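Local coordinates for NleG5-1 effector (PDB 5VGC), which is a calcium-binding effector of the NleG family that probably acts as a ubiquitin-protein transferase, at residues Val97-Glu100 against Ile101-Glu105. The protein carries 1 engineered substitution. Numbering follows the deposited sequence.
Sequences VLRE and IEMLE. With CA (calcium ion), chain C.
Arg99 reaches forward along the last turn of helix 92-102 and lays its side chain across those of Glu102 and Met103, crossing each at about a right angle. Its CG stands opposite the backbone N (chi1 -164°) and the chain bends at the next bond, which brings the guanidinium back over the turn. There NH1 lies 3.6 Å from Glu102 OE2, a salt bridge of charge alone: the oxygen sits well out of the guanidinium plane, the two flat groups are 54° apart, and no N-H aims at it. The firmer hold on OE2 is the backbone N of Met107 of the second subunit, so the carboxylate ties the helix end to its partner chain. Met103 bends at its last torsion and brings CE to 3.6 Å from Arg99 CG; its CG lies by NH1, a van der Waals contact.

Apolar contacts lie further round the helix, where Ile101 CD1 comes 4.2 Å from Val97 CG1 and skims Leu98 CD2.

Three backbone hydrogen bonds of alpha-helical spacing hold the turn: Ile101 N to Val97 O and Glu102 N to Leu98 O, each 2.8 Å, then Met103 N to Arg99 O. Past these the chain unwinds, with Leu104 N bonded to Ile101 O at 3.2 Å, and the turn directs two carbonyls at one calcium ion. Glu102 O and Leu104 O each bind it at 2.3 Å; the same two carbonyls of the second subunit supply the other protein ligands, so the metal bridges the dimer.

Leu98 packs on Leu110 of that subunit and Ile101 on its Leu104, while Arg99 also touches Val53 of its own chain. Helix 92-102 follows helix 68-85 and leads through a short loop into helix 111-125; its C-terminal part and that loop lie at the subunit interface.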
loop_
_atom_site.group_PDB
_atom_site.type_symbol
_atom_site.label_atom_id
_atom_site.label_comp_id
_atom_site.label_asym_id
_atom_site.label_seq_id
_atom_site.Cartn_x
_atom_site.Cartn_y
_atom_site.Cartn_z
ATOM N N VAL A 97 13.292 -7.880 0.837
ATOM C CA VAL A 97 12.673 -7.363 -0.403
ATOM C C VAL A 97 11.166 -7.179 -0.212
ATOM O O VAL A 97 10.585 -6.122 -0.557
ATOM C CB VAL A 97 12.974 -8.279 -1.628
ATOM C CG1 VAL A 97 12.114 -7.929 -2.848
ATOM C CG2 VAL A 97 14.454 -8.195 -1.990
ATOM N N LEU A 98 10.519 -8.191 0.349
ATOM C CA LEU A 98 9.061 -8.088 0.527
ATOM C C LEU A 98 8.682 -6.916 1.436
ATOM O O LEU A 98 7.741 -6.137 1.131
ATOM C CB LEU A 98 8.487 -9.401 1.072
ATOM C CG LEU A 98 8.535 -10.566 0.099
ATOM C CD1 LEU A 98 8.091 -11.810 0.827
ATOM C CD2 LEU A 98 7.665 -10.318 -1.128
ATOM N N ARG A 99 9.432 -6.785 2.534
ATOM C CA ARG A 99 9.185 -5.695 3.471
ATOM C C ARG A 99 9.439 -4.326 2.809
ATOM O O ARG A 99 8.669 -3.383 3.029
ATOM C CB ARG A 99 10.038 -5.855 4.726
ATOM C CG ARG A 99 9.591 -5.007 5.898
ATOM C CD ARG A 99 8.380 -5.601 6.575
ATOM N NE ARG A 99 7.959 -4.770 7.692
ATOM C CZ ARG A 99 7.238 -3.649 7.587
ATOM N NH1 ARG A 99 6.820 -3.190 6.409
ATOM N NH2 ARG A 99 6.916 -2.973 8.690
ATOM N N GLU A 100 10.503 -4.230 2.001
ATOM C CA GLU A 100 10.766 -3.009 1.230
ATOM C C GLU A 100 9.609 -2.718 0.290
ATOM O O GLU A 100 9.192 -1.557 0.171
ATOM C CB GLU A 100 12.069 -3.083 0.442
ATOM C CG GLU A 100 13.332 -3.048 1.291
ATOM C CD GLU A 100 13.660 -1.690 1.865
ATOM O OE1 GLU A 100 12.918 -0.708 1.605
ATOM O OE2 GLU A 100 14.675 -1.622 2.589
ATOM N N ILE A 101 9.077 -3.754 -0.362
ATOM C CA ILE A 101 7.857 -3.522 -1.167
ATOM C C ILE A 101 6.732 -2.985 -0.282
ATOM O O ILE A 101 6.108 -1.985 -0.624
ATOM C CB ILE A 101 7.364 -4.781 -1.918
ATOM C CG1 ILE A 101 8.377 -5.169 -2.987
ATOM C CG2 ILE A 101 5.989 -4.540 -2.550
ATOM C CD1 ILE A 101 8.218 -6.584 -3.491
ATOM N N GLU A 102 6.480 -3.644 0.843
ATOM C CA GLU A 102 5.396 -3.210 1.763
ATOM C C GLU A 102 5.550 -1.759 2.192
ATOM O O GLU A 102 4.578 -0.992 2.191
ATOM C CB GLU A 102 5.315 -4.127 3.002
ATOM C CG GLU A 102 4.773 -5.543 2.713
ATOM C CD GLU A 102 4.785 -6.474 3.912
ATOM O OE1 GLU A 102 4.295 -7.622 3.759
ATOM O OE2 GLU A 102 5.289 -6.077 4.996
ATOM N N MET A 103 6.777 -1.377 2.530
ATOM C CA MET A 103 7.071 -0.038 3.059
ATOM C C MET A 103 6.957 1.117 2.059
ATOM O O MET A 103 7.097 2.269 2.450
ATOM C CB MET A 103 8.451 -0.020 3.707
ATOM C CG MET A 103 8.478 -0.714 5.055
ATOM S SD MET A 103 10.040 -0.414 5.900
ATOM C CE MET A 103 11.055 -1.792 5.358
ATOM N N LEU A 104 6.722 0.833 0.787
ATOM C CA LEU A 104 6.371 1.895 -0.171
ATOM C C LEU A 104 5.104 2.588 0.315
ATOM O O LEU A 104 4.209 1.944 0.856
ATOM C CB LEU A 104 6.152 1.345 -1.595
ATOM C CG LEU A 104 7.384 0.839 -2.346
ATOM C CD1 LEU A 104 6.994 -0.078 -3.493
ATOM C CD2 LEU A 104 8.207 2.002 -2.874
ATOM N N GLU A 105 5.044 3.896 0.107
ATOM C CA GLU A 105 3.967 4.763 0.579
ATOM C C GLU A 105 3.164 5.342 -0.573
ATOM O O GLU A 105 3.600 5.312 -1.755
ATOM C CB GLU A 105 4.563 5.894 1.429
ATOM C CG GLU A 105 5.472 5.395 2.552
ATOM C CD GLU A 105 5.971 6.495 3.485
ATOM O OE1 GLU A 105 6.253 7.633 3.019
ATOM O OE2 GLU A 105 6.091 6.213 4.703
HETATM CA CA CA C . 2.818 0.214 1.301
#